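Local coordinates for protein Pbp related beta-lactamase (PDB 2QMI) that probably cleaves peptides as an archaeal member of the penicillin-binding protein and beta-lactamase superfamily, working as a self-compartmentalizing octamer, at residues I26-G30 against L248-E253; G155-F159 against I272-W276; S239-L244 against V323-E327; Y284-I289 against L299-S303; Y309-I313 against P334-M339. The contacts are given in a common frame with arbitrary orientation. Residues are numbered along the deposited sequence.

Contact 1 (I26-G30 against L248-E253); sequences IIKDG and LKMYIE
Strand 26-28 and helix 248-252 run nearly side by side, their N-to-C directions 30° apart (signed crossing -30°) and their axes 10.2 Å apart at closest. Extended Ile26 and Lys28 point away from the helix. Ile27 between them points toward it, and its m,t rotamer carries CD1 to 3.4 Å from Leu248 CB and 4.1 Å from Ile252 CD1. Asp29, with phi/psi 56/-100, turns the chain over with Gly30 (-113/26), close to a type II' turn in the hairpin that links strands 21-28 and 31-38; Asp29 O rests 4.0 Å from Ile252 CG2. Gly30 lies nearest Lys249, CA to CA 6.7 Å, and its O accepts from Lys249 NZ at 3.0 Å. Gly30 CA is 3.3 Å from Glu253 OE2, where a CB would collide. Glu253, just past the helix end, forms a 2.8 Å salt bridge from its OE2 to Lys249 NZ, one turn back. The lysine ammonium thus serves two partners at once, joining the hairpin turn to the helix end.

Contact 2 (G155-F159 against I272-W276); sequences GERFF and IKVPW
An edge of the large antiparallel sheet of the penicillin-binding protein fold, strand 272-273, meets here the irregular loop 155-159 that precedes helix 162-176. The contact is apolar, without hydrogen bonds between the two segments. The segments come closest, by CA atoms, at Phe158 and Val274, 6.4 Å. Phe158 has an extended backbone (-103/122); its CA-to-CB bond points toward the strand segment, while those of the flanking Arg157 and Phe159 point away, and the t rotamer with chi2 84° sets the ring against Val274. Aliphatic packing comes from Ile272, whose t,t side chain places CD1 3.6 Å from Phe158 CB, and from Pro275, whose CD is 3.5 Å from Phe158 CD2. Lys273 O also lies 3.6 Å from Phe158 CB. Arg157 and Phe159 pack on Ile438 and Glu440 of a second subunit, so this part of the beta-lactamase-like domain borders the octamer interface. Phe158 also meets the rings of His107 and Tyr284 and touches residues of a probable SxxK-type active site, as in serine enzymes of this superfamily. The CH-pi contact is well centred: Val274 CG1 (m rotamer) sits 3.7 Å from the centroid of the Phe158 ring, 12° off its normal.

Contact 3 (S239-L244 against V323-E327); sequences SSVLDL and VAVLE
This is buried helix-on-sheet packing, in which the start of helix 241-252 lies against strand 321-327, an inner strand of the antiparallel sheet of the beta-lactamase-like domain. The segments are nearest at Val241 and Ala324, CA to CA 5.6 Å. Strand 323-327 has regular beta conformation, so its side chains alternate: Ala324 and Leu326 point toward the helix, whereas Val325 points away, onto Pro334 and Ala338 of helix 334-345. The strand is therefore covered by helices on both faces, the layered alpha/beta/alpha arrangement of penicillin-binding proteins and serine beta-lactamases. Val241 (m) and Leu244 (m,t), three residues apart, supply the helix side of the packing. Val241 CG1 lies 3.7 Å from Leu326 CG, and Val241 CB 4.3 Å from Ala324 CB; Leu244 CB is 4.1 Å from Ala324 CB, with Leu244 CD1 4.1 Å from Leu326 CD2. Leu326, m,t, also brings CD1 to 3.5 Å from Ser239 O. Before the helix, Ser240 (-126/167) takes the N-cap position, its p rotamer letting OG accept from Asp243 N at 3.3 Å. The contact between the segments is thus apolar and rests on shape fit, while Val241 O is hydrogen-bonded to Ser25 OG of neighbouring strand 21-28.

Contact 4 (Y284-I289 against L299-S303); sequences YGYGLI and LVGHS
Two main-chain bonds tie Ile289 to Gly301 as an antiparallel hydrogen-bonded pair, CA to CA 5.4 Å: Ile289 N donates to Gly301 O at 2.8 Å and Gly301 N to Ile289 O at 3.2 Å. A side-chain bond adds to them, Tyr284 OH to His302 NE2 at 2.9 Å, in which either atom could be the donor. Across that bond the two rings meet rim to rim, centroids 5.8 Å apart and planes at 82°. The imidazole is held from its other nitrogen as well, His302 ND1 donating to Ser303 O at 2.6 Å; chi1 -157° and chi2 -66° set this pose. His302 touches Ser59 and Tyr160, and Tyr284 packs on Lys62, so the pair probably lines the active site: Ser59 and Lys62 fit an SxxK motif, Tyr160 probably stands for the first residue of (S/Y)xN, and His302, on strand 297-305, for the lysine of K(T/S)G in penicillin-binding proteins. Between Tyr284 and Ile289 the chain makes a tight excursion, closed by Gly285 N to Leu288 O at 2.8 Å and turned at Gly287 (61/34). Ile289, m,t, lays CD1 over one face of the His302 ring, with its CG1 3.9 Å from His302 CD2. Weaker still, Val300 CA approaches Ile289 O at 3.6 Å in a CA-H...O contact. Leu288, with chi1 of -123° between wells, packs its CG 3.4 Å from Val300 CG1.

Contact 5 (Y309-I313 against P334-M339); sequences YTGYI and PSYIAM
Tyr312 gives up the most surface. It sits on the extended strand 310-313, whose axis passes 7.3 Å from that of helix 334-339 with N-to-C directions 33° apart (signed crossing -33°). Its t rotamer (chi2 81°) lays the ring along the first turns of the helix. Ser335 packs over one face of that ring, its CB 3.8 Å from the ring centroid and 19° off the normal, a CH-pi contact, and Ser335 CA is 3.6 Å from Tyr312 CG. Ala338 CB closes to 3.4 Å of Tyr312 CD2, and Met339 CE lies 3.9 Å from Tyr312 OH. Pro334, the first residue of the helix, is next in buried area. Its CA lies 5.4 Å from that of Gly311, and its ring reaches Thr310 and Tyr312: Pro334 CG stands 3.2 Å from Thr310 OG1, a hydroxyl hydrogen-bonded to Ser329 O, and Pro334 CB 4.0 Å from Tyr312 CB. Ile313 points away, onto Leu244 and Tyr247 of helix 241-252. A helix following the last strand of this sheet and packed on one face of it, with another helix on the opposite face, is a hallmark of the penicillin-binding protein and beta-lactamase fold.

All five contacts lean on one antiparallel sheet. Contacts 1 and 3 share helix 241-252 and touch where Leu248 CD1 lies 3.8 Å from Val323 O; their centres are 13 Å apart. Contact 5 covers the other face and is joined edge to edge with contact 3 by Val325 N to Tyr312 O, 2.9 Å, and with contact 4 by His302 N to Ile313 O, 3.1 Å, both probable hydrogen bonds. Contact 4 contributes His302 to the probable active site. Contact 2 borders it, with Ile272 O 2.8 Å from Tyr284 N and Phe158 CE1 3.7 Å from Tyr284 CG. Contacts 1 and 2 are far apart, centres about 28 Å.

Contact 1 (I26-G30 against L248-E253)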
# COMPACT_ATOMS: atom_id res chain seq x y z
N ILE A 26 -9.70 26.76 -43.76
CA ILE A 26 -9.63 26.12 -45.07
C ILE A 26 -9.52 27.14 -46.19
O ILE A 26 -10.26 28.13 -46.22
CB ILE A 26 -10.86 25.24 -45.36
CG1 ILE A 26 -11.09 24.26 -44.22
CG2 ILE A 26 -10.66 24.46 -46.65
CD1 ILE A 26 -12.26 23.33 -44.46
N ILE A 27 -8.61 26.87 -47.13
CA ILE A 27 -8.39 27.75 -48.27
C ILE A 27 -8.82 27.09 -49.58
O ILE A 27 -8.32 26.01 -49.93
CB ILE A 27 -6.90 28.11 -48.44
CG1 ILE A 27 -6.29 28.52 -47.11
CG2 ILE A 27 -6.77 29.24 -49.45
CD1 ILE A 27 -4.81 28.77 -47.20
N LYS A 28 -9.73 27.75 -50.29
CA LYS A 28 -10.22 27.29 -51.58
C LYS A 28 -9.70 28.36 -52.54
O LYS A 28 -10.21 29.48 -52.57
CB LYS A 28 -11.75 27.29 -51.61
CG LYS A 28 -12.37 26.70 -52.86
CD LYS A 28 -12.63 25.21 -52.70
CE LYS A 28 -13.53 24.67 -53.81
NZ LYS A 28 -12.96 24.89 -55.17
N ASP A 29 -8.66 27.99 -53.30
CA ASP A 29 -7.98 28.88 -54.24
C ASP A 29 -7.44 30.16 -53.58
O ASP A 29 -6.37 30.12 -52.93
CB ASP A 29 -8.85 29.21 -55.48
CG ASP A 29 -10.23 29.75 -55.14
OD1 ASP A 29 -10.32 30.87 -54.59
OD2 ASP A 29 -11.23 29.06 -55.44
N GLY A 30 -8.14 31.28 -53.70
CA GLY A 30 -7.63 32.51 -53.12
C GLY A 30 -8.41 33.09 -51.95
O GLY A 30 -8.36 34.30 -51.70
N LEU A 248 -0.20 30.11 -46.11
CA LEU A 248 -0.42 29.07 -47.11
C LEU A 248 -0.75 29.71 -48.46
O LEU A 248 -0.30 29.25 -49.50
CB LEU A 248 -1.56 28.15 -46.66
CG LEU A 248 -1.13 27.08 -45.64
CD1 LEU A 248 -2.34 26.46 -44.95
CD2 LEU A 248 -0.32 26.02 -46.37
N LYS A 249 -1.53 30.79 -48.42
CA LYS A 249 -1.95 31.52 -49.62
C LYS A 249 -0.75 31.85 -50.51
O LYS A 249 -0.82 31.72 -51.73
CB LYS A 249 -2.68 32.80 -49.19
CG LYS A 249 -3.22 33.67 -50.32
CD LYS A 249 -4.00 34.87 -49.75
CE LYS A 249 -4.58 35.77 -50.86
NZ LYS A 249 -5.47 35.02 -51.82
N MET A 250 0.35 32.25 -49.89
CA MET A 250 1.55 32.60 -50.63
C MET A 250 2.06 31.43 -51.46
O MET A 250 2.32 31.58 -52.66
CB MET A 250 2.65 33.05 -49.66
CG MET A 250 3.87 33.61 -50.38
SD MET A 250 5.39 33.35 -49.47
CE MET A 250 5.68 31.62 -49.85
N TYR A 251 2.20 30.26 -50.84
CA TYR A 251 2.68 29.08 -51.56
C TYR A 251 1.71 28.67 -52.67
O TYR A 251 2.12 28.45 -53.81
CB TYR A 251 2.89 27.91 -50.59
CG TYR A 251 4.02 28.12 -49.59
CD1 TYR A 251 5.36 28.01 -49.98
CD2 TYR A 251 3.75 28.43 -48.26
CE1 TYR A 251 6.40 28.20 -49.06
CE2 TYR A 251 4.78 28.63 -47.33
CZ TYR A 251 6.10 28.52 -47.74
OH TYR A 251 7.10 28.76 -46.83
N ILE A 252 0.43 28.58 -52.33
CA ILE A 252 -0.57 28.18 -53.32
C ILE A 252 -0.55 29.05 -54.58
O ILE A 252 -0.34 28.55 -55.68
CB ILE A 252 -1.99 28.23 -52.71
CG1 ILE A 252 -2.13 27.19 -51.60
CG2 ILE A 252 -3.05 28.00 -53.80
CD1 ILE A 252 -3.36 27.40 -50.73
N GLU A 253 -0.78 30.35 -54.40
CA GLU A 253 -0.81 31.29 -55.51
C GLU A 253 0.59 31.63 -56.00
O GLU A 253 0.77 32.54 -56.82
CB GLU A 253 -1.53 32.57 -55.07
CG GLU A 253 -2.86 32.31 -54.37
CD GLU A 253 -3.55 33.59 -53.93
OE1 GLU A 253 -2.88 34.46 -53.32
OE2 GLU A 253 -4.76 33.73 -54.19

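Contact 2 (G155-F159 against I272-W276)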
# COMPACT_ATOMS: atom_id res chain seq x y z
N GLY A 155 24.30 13.65 -47.30
CA GLY A 155 23.48 13.39 -48.46
C GLY A 155 23.12 11.95 -48.78
O GLY A 155 22.39 11.71 -49.73
N GLU A 156 23.62 11.00 -48.01
CA GLU A 156 23.31 9.60 -48.27
C GLU A 156 22.05 9.12 -47.53
O GLU A 156 21.34 8.26 -48.05
CB GLU A 156 24.50 8.70 -47.91
CG GLU A 156 25.80 9.05 -48.65
CD GLU A 156 26.90 8.00 -48.52
OE1 GLU A 156 27.03 7.41 -47.42
OE2 GLU A 156 27.63 7.77 -49.51
N ARG A 157 21.77 9.65 -46.35
CA ARG A 157 20.59 9.22 -45.59
C ARG A 157 19.81 10.32 -44.89
O ARG A 157 20.33 11.40 -44.63
CB ARG A 157 20.98 8.14 -44.57
CG ARG A 157 21.31 6.79 -45.19
CD ARG A 157 21.65 5.75 -44.15
NE ARG A 157 20.54 5.45 -43.25
CZ ARG A 157 20.58 4.50 -42.33
NH1 ARG A 157 21.66 3.75 -42.19
NH2 ARG A 157 19.53 4.30 -41.53
N PHE A 158 18.56 10.02 -44.58
CA PHE A 158 17.66 10.96 -43.91
C PHE A 158 17.49 10.66 -42.42
O PHE A 158 17.09 9.57 -42.03
CB PHE A 158 16.29 10.94 -44.60
CG PHE A 158 15.28 11.89 -44.00
CD1 PHE A 158 15.25 13.23 -44.38
CD2 PHE A 158 14.37 11.44 -43.04
CE1 PHE A 158 14.33 14.11 -43.81
CE2 PHE A 158 13.44 12.32 -42.46
CZ PHE A 158 13.43 13.66 -42.85
N PHE A 159 17.82 11.64 -41.59
CA PHE A 159 17.65 11.53 -40.15
C PHE A 159 17.09 12.89 -39.73
O PHE A 159 17.76 13.90 -39.89
CB PHE A 159 19.00 11.30 -39.44
CG PHE A 159 19.59 9.93 -39.66
CD1 PHE A 159 18.99 8.79 -39.11
CD2 PHE A 159 20.77 9.77 -40.40
CE1 PHE A 159 19.55 7.53 -39.31
CE2 PHE A 159 21.33 8.50 -40.60
CZ PHE A 159 20.71 7.38 -40.05
N ILE A 272 14.98 13.81 -51.01
CA ILE A 272 15.31 12.55 -50.37
C ILE A 272 14.08 11.84 -49.80
O ILE A 272 13.11 12.48 -49.40
CB ILE A 272 16.37 12.79 -49.25
CG1 ILE A 272 16.96 11.46 -48.79
CG2 ILE A 272 15.73 13.56 -48.08
CD1 ILE A 272 18.04 11.60 -47.72
N LYS A 273 14.14 10.52 -49.77
CA LYS A 273 13.04 9.70 -49.27
C LYS A 273 13.02 9.68 -47.74
O LYS A 273 14.07 9.63 -47.09
CB LYS A 273 13.17 8.27 -49.82
CG LYS A 273 11.95 7.37 -49.63
CD LYS A 273 12.27 5.92 -50.04
CE LYS A 273 11.06 4.99 -49.91
NZ LYS A 273 10.60 4.82 -48.49
N VAL A 274 11.83 9.71 -47.15
CA VAL A 274 11.68 9.69 -45.70
C VAL A 274 11.08 8.36 -45.24
O VAL A 274 10.42 7.68 -46.02
CB VAL A 274 10.78 10.83 -45.22
CG1 VAL A 274 11.40 12.17 -45.60
CG2 VAL A 274 9.39 10.70 -45.85
N PRO A 275 11.30 7.98 -43.97
CA PRO A 275 10.77 6.72 -43.41
C PRO A 275 9.23 6.73 -43.35
O PRO A 275 8.57 5.79 -43.79
CB PRO A 275 11.39 6.67 -42.01
CG PRO A 275 12.65 7.49 -42.14
CD PRO A 275 12.19 8.65 -43.00
N TRP A 276 8.69 7.82 -42.81
CA TRP A 276 7.25 8.04 -42.66
C TRP A 276 6.45 7.80 -43.93
O TRP A 276 5.95 8.74 -44.55
CB TRP A 276 7.00 9.47 -42.20
CG TRP A 276 7.37 9.69 -40.76
CD1 TRP A 276 7.99 10.79 -40.22
CD2 TRP A 276 7.12 8.80 -39.67
NE1 TRP A 276 8.12 10.64 -38.86
CE2 TRP A 276 7.60 9.42 -38.49
CE3 TRP A 276 6.52 7.53 -39.57
CZ2 TRP A 276 7.51 8.82 -37.23
CZ3 TRP A 276 6.43 6.93 -38.31
CH2 TRP A 276 6.92 7.58 -37.16

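Contact 3 (S239-L244 against V323-E327)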
# COMPACT_ATOMS: atom_id res chain seq x y z
N SER A 239 1.25 30.96 -33.49
CA SER A 239 0.41 31.66 -34.45
C SER A 239 -1.03 31.16 -34.35
O SER A 239 -1.37 30.44 -33.41
CB SER A 239 0.96 31.45 -35.87
OG SER A 239 0.30 32.25 -36.83
N SER A 240 -1.86 31.57 -35.30
CA SER A 240 -3.26 31.15 -35.36
C SER A 240 -3.49 30.55 -36.74
O SER A 240 -2.64 30.70 -37.62
CB SER A 240 -4.18 32.36 -35.16
OG SER A 240 -4.24 33.15 -36.34
N VAL A 241 -4.62 29.87 -36.92
CA VAL A 241 -4.92 29.25 -38.22
C VAL A 241 -5.24 30.29 -39.29
O VAL A 241 -5.06 30.04 -40.47
CB VAL A 241 -6.09 28.23 -38.14
CG1 VAL A 241 -5.75 27.13 -37.13
CG2 VAL A 241 -7.38 28.92 -37.76
N LEU A 242 -5.72 31.46 -38.88
CA LEU A 242 -6.02 32.51 -39.83
C LEU A 242 -4.73 33.07 -40.42
O LEU A 242 -4.64 33.32 -41.62
CB LEU A 242 -6.82 33.64 -39.17
CG LEU A 242 -8.32 33.36 -39.02
CD1 LEU A 242 -8.99 34.54 -38.35
CD2 LEU A 242 -8.93 33.11 -40.39
N ASP A 243 -3.72 33.26 -39.56
CA ASP A 243 -2.43 33.77 -40.00
C ASP A 243 -1.75 32.74 -40.91
O ASP A 243 -1.16 33.10 -41.93
CB ASP A 243 -1.54 34.10 -38.79
CG ASP A 243 -1.70 35.54 -38.31
OD1 ASP A 243 -2.81 36.10 -38.44
OD2 ASP A 243 -0.72 36.12 -37.80
N LEU A 244 -1.83 31.47 -40.53
CA LEU A 244 -1.22 30.42 -41.33
C LEU A 244 -1.93 30.28 -42.68
O LEU A 244 -1.36 29.77 -43.64
CB LEU A 244 -1.25 29.08 -40.58
CG LEU A 244 -0.43 29.08 -39.29
CD1 LEU A 244 -0.62 27.76 -38.55
CD2 LEU A 244 1.04 29.33 -39.62
N VAL A 323 -4.98 23.49 -45.96
CA VAL A 323 -5.60 23.40 -44.64
C VAL A 323 -4.61 23.61 -43.49
O VAL A 323 -3.48 23.12 -43.52
CB VAL A 323 -6.29 22.03 -44.44
CG1 VAL A 323 -7.11 22.04 -43.14
CG2 VAL A 323 -7.18 21.71 -45.63
N ALA A 324 -5.06 24.34 -42.48
CA ALA A 324 -4.26 24.59 -41.30
C ALA A 324 -5.07 24.14 -40.09
O ALA A 324 -6.24 24.51 -39.95
CB ALA A 324 -3.94 26.07 -41.19
N VAL A 325 -4.45 23.32 -39.24
CA VAL A 325 -5.08 22.80 -38.03
C VAL A 325 -4.13 22.96 -36.82
O VAL A 325 -2.98 22.53 -36.86
CB VAL A 325 -5.43 21.31 -38.17
CG1 VAL A 325 -6.08 20.79 -36.88
CG2 VAL A 325 -6.35 21.10 -39.36
N LEU A 326 -4.63 23.59 -35.76
CA LEU A 326 -3.84 23.78 -34.55
C LEU A 326 -4.55 23.08 -33.39
O LEU A 326 -5.78 23.05 -33.34
CB LEU A 326 -3.65 25.27 -34.26
CG LEU A 326 -2.75 25.99 -35.27
CD1 LEU A 326 -2.55 27.44 -34.87
CD2 LEU A 326 -1.41 25.26 -35.35
N GLU A 327 -3.78 22.52 -32.47
CA GLU A 327 -4.35 21.80 -31.35
C GLU A 327 -3.70 22.07 -29.99
O GLU A 327 -2.48 22.18 -29.87
CB GLU A 327 -4.31 20.30 -31.64
CG GLU A 327 -5.10 19.44 -30.67
CD GLU A 327 -5.04 17.97 -31.02
OE1 GLU A 327 -5.23 17.64 -32.21
OE2 GLU A 327 -4.80 17.15 -30.10

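Contact 4 (Y284-I289 against L299-S303)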
# COMPACT_ATOMS: atom_id res chain seq x y z
N TYR A 284 11.33 14.48 -48.59
CA TYR A 284 11.54 15.74 -47.91
C TYR A 284 12.14 16.79 -48.85
O TYR A 284 13.07 16.50 -49.61
CB TYR A 284 12.48 15.55 -46.71
CG TYR A 284 12.24 16.53 -45.57
CD1 TYR A 284 11.21 16.32 -44.65
CD2 TYR A 284 13.03 17.68 -45.43
CE1 TYR A 284 10.96 17.23 -43.62
CE2 TYR A 284 12.78 18.60 -44.40
CZ TYR A 284 11.75 18.37 -43.50
OH TYR A 284 11.49 19.28 -42.50
N GLY A 285 11.58 17.99 -48.79
CA GLY A 285 12.07 19.10 -49.59
C GLY A 285 12.77 20.05 -48.63
O GLY A 285 13.64 19.62 -47.88
N TYR A 286 12.42 21.33 -48.65
CA TYR A 286 13.04 22.28 -47.73
C TYR A 286 12.07 22.68 -46.61
O TYR A 286 11.22 23.56 -46.79
CB TYR A 286 13.51 23.53 -48.49
CG TYR A 286 14.71 23.30 -49.40
CD1 TYR A 286 15.51 22.17 -49.26
CD2 TYR A 286 15.05 24.24 -50.37
CE1 TYR A 286 16.62 21.98 -50.08
CE2 TYR A 286 16.16 24.06 -51.18
CZ TYR A 286 16.94 22.93 -51.04
OH TYR A 286 18.05 22.74 -51.85
N GLY A 287 12.20 22.02 -45.45
CA GLY A 287 11.33 22.31 -44.33
C GLY A 287 9.90 22.01 -44.74
O GLY A 287 8.95 22.67 -44.31
N LEU A 288 9.75 21.00 -45.58
CA LEU A 288 8.44 20.63 -46.10
C LEU A 288 8.43 19.16 -46.51
O LEU A 288 9.35 18.70 -47.20
CB LEU A 288 8.13 21.50 -47.31
CG LEU A 288 6.88 22.38 -47.37
CD1 LEU A 288 6.59 23.05 -46.04
CD2 LEU A 288 7.11 23.42 -48.48
N ILE A 289 7.39 18.44 -46.11
CA ILE A 289 7.27 17.03 -46.46
C ILE A 289 6.54 16.93 -47.79
O ILE A 289 5.60 17.69 -48.06
CB ILE A 289 6.51 16.25 -45.36
CG1 ILE A 289 7.26 16.40 -44.03
CG2 ILE A 289 6.39 14.78 -45.75
CD1 ILE A 289 6.59 15.69 -42.86
N LEU A 299 0.71 16.34 -52.50
CA LEU A 299 0.50 17.09 -51.26
C LEU A 299 1.79 17.65 -50.67
O LEU A 299 2.85 17.03 -50.74
CB LEU A 299 -0.18 16.18 -50.23
CG LEU A 299 -0.44 16.73 -48.82
CD1 LEU A 299 -1.50 17.81 -48.87
CD2 LEU A 299 -0.89 15.60 -47.90
N VAL A 300 1.69 18.84 -50.08
CA VAL A 300 2.85 19.47 -49.46
C VAL A 300 2.41 19.95 -48.08
O VAL A 300 1.41 20.65 -47.96
CB VAL A 300 3.37 20.66 -50.29
CG1 VAL A 300 4.56 21.30 -49.60
CG2 VAL A 300 3.78 20.18 -51.68
N GLY A 301 3.16 19.56 -47.06
CA GLY A 301 2.81 19.97 -45.71
C GLY A 301 3.87 19.60 -44.69
O GLY A 301 4.91 19.03 -45.04
N HIS A 302 3.60 19.91 -43.43
CA HIS A 302 4.53 19.61 -42.35
C HIS A 302 3.76 19.71 -41.04
O HIS A 302 2.92 20.60 -40.86
CB HIS A 302 5.70 20.61 -42.35
CG HIS A 302 6.93 20.09 -41.69
ND1 HIS A 302 7.00 19.82 -40.34
CD2 HIS A 302 8.14 19.74 -42.20
CE1 HIS A 302 8.19 19.31 -40.05
NE2 HIS A 302 8.89 19.25 -41.17
N SER A 303 4.04 18.77 -40.15
CA SER A 303 3.40 18.73 -38.84
C SER A 303 4.34 19.39 -37.85
O SER A 303 5.50 19.66 -38.17
CB SER A 303 3.15 17.29 -38.41
OG SER A 303 4.36 16.55 -38.45

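Contact 5 (Y309-I313 against P334-M339)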
# COMPACT_ATOMS: atom_id res chain seq x y z
N TYR A 309 1.38 21.44 -27.40
CA TYR A 309 0.71 22.06 -28.56
C TYR A 309 1.17 21.26 -29.78
O TYR A 309 2.31 20.83 -29.83
CB TYR A 309 1.16 23.52 -28.78
CG TYR A 309 0.82 24.53 -27.72
CD1 TYR A 309 -0.49 24.97 -27.51
CD2 TYR A 309 1.83 25.09 -26.94
CE1 TYR A 309 -0.78 25.95 -26.55
CE2 TYR A 309 1.55 26.06 -25.98
CZ TYR A 309 0.26 26.49 -25.78
OH TYR A 309 0.02 27.44 -24.81
N THR A 310 0.28 21.07 -30.75
CA THR A 310 0.63 20.36 -31.98
C THR A 310 -0.09 21.04 -33.14
O THR A 310 -1.06 21.77 -32.93
CB THR A 310 0.25 18.85 -31.96
OG1 THR A 310 -1.18 18.71 -31.89
CG2 THR A 310 0.89 18.15 -30.78
N GLY A 311 0.38 20.81 -34.36
CA GLY A 311 -0.26 21.43 -35.50
C GLY A 311 0.13 20.81 -36.83
O GLY A 311 0.98 19.92 -36.89
N TYR A 312 -0.50 21.29 -37.90
CA TYR A 312 -0.22 20.81 -39.24
C TYR A 312 -0.76 21.79 -40.28
O TYR A 312 -1.80 22.41 -40.08
CB TYR A 312 -0.88 19.45 -39.48
CG TYR A 312 -0.54 18.83 -40.81
CD1 TYR A 312 0.67 18.15 -40.99
CD2 TYR A 312 -1.40 18.94 -41.90
CE1 TYR A 312 1.01 17.59 -42.21
CE2 TYR A 312 -1.07 18.38 -43.13
CZ TYR A 312 0.13 17.71 -43.28
OH TYR A 312 0.46 17.14 -44.49
N ILE A 313 -0.02 21.95 -41.37
CA ILE A 313 -0.44 22.80 -42.46
C ILE A 313 -0.15 21.99 -43.70
O ILE A 313 0.80 21.21 -43.73
CB ILE A 313 0.34 24.16 -42.55
CG1 ILE A 313 1.81 23.91 -42.89
CG2 ILE A 313 0.19 24.95 -41.24
CD1 ILE A 313 2.58 25.17 -43.24
N PRO A 334 -3.16 16.35 -35.68
CA PRO A 334 -3.76 17.41 -36.50
C PRO A 334 -3.71 17.07 -37.99
O PRO A 334 -4.62 17.42 -38.75
CB PRO A 334 -2.90 18.63 -36.16
CG PRO A 334 -2.47 18.36 -34.75
CD PRO A 334 -2.12 16.89 -34.79
N SER A 335 -2.65 16.38 -38.40
CA SER A 335 -2.49 16.00 -39.80
C SER A 335 -3.68 15.16 -40.27
O SER A 335 -4.17 15.34 -41.38
CB SER A 335 -1.19 15.22 -40.00
OG SER A 335 -1.27 13.95 -39.38
N TYR A 336 -4.14 14.25 -39.41
CA TYR A 336 -5.28 13.39 -39.72
C TYR A 336 -6.53 14.24 -39.98
O TYR A 336 -7.28 13.99 -40.93
CB TYR A 336 -5.53 12.41 -38.57
CG TYR A 336 -4.47 11.34 -38.44
CD1 TYR A 336 -3.33 11.36 -39.24
CD2 TYR A 336 -4.61 10.30 -37.53
CE1 TYR A 336 -2.36 10.38 -39.13
CE2 TYR A 336 -3.64 9.30 -37.41
CZ TYR A 336 -2.52 9.35 -38.21
OH TYR A 336 -1.56 8.38 -38.12
N ILE A 337 -6.74 15.25 -39.14
CA ILE A 337 -7.87 16.15 -39.30
C ILE A 337 -7.70 16.93 -40.61
O ILE A 337 -8.64 17.05 -41.40
CB ILE A 337 -7.96 17.13 -38.11
CG1 ILE A 337 -8.24 16.34 -36.82
CG2 ILE A 337 -9.03 18.18 -38.37
CD1 ILE A 337 -8.40 17.19 -35.59
N ALA A 338 -6.50 17.46 -40.83
CA ALA A 338 -6.23 18.22 -42.04
C ALA A 338 -6.52 17.39 -43.29
O ALA A 338 -7.19 17.87 -44.21
CB ALA A 338 -4.77 18.67 -42.05
N MET A 339 -6.04 16.16 -43.32
CA MET A 339 -6.24 15.29 -44.47
C MET A 339 -7.71 14.90 -44.68
O MET A 339 -8.14 14.71 -45.82
CB MET A 339 -5.35 14.06 -44.34
CG MET A 339 -3.88 14.44 -44.19
SD MET A 339 -2.74 13.06 -43.97
CE MET A 339 -1.25 13.69 -44.74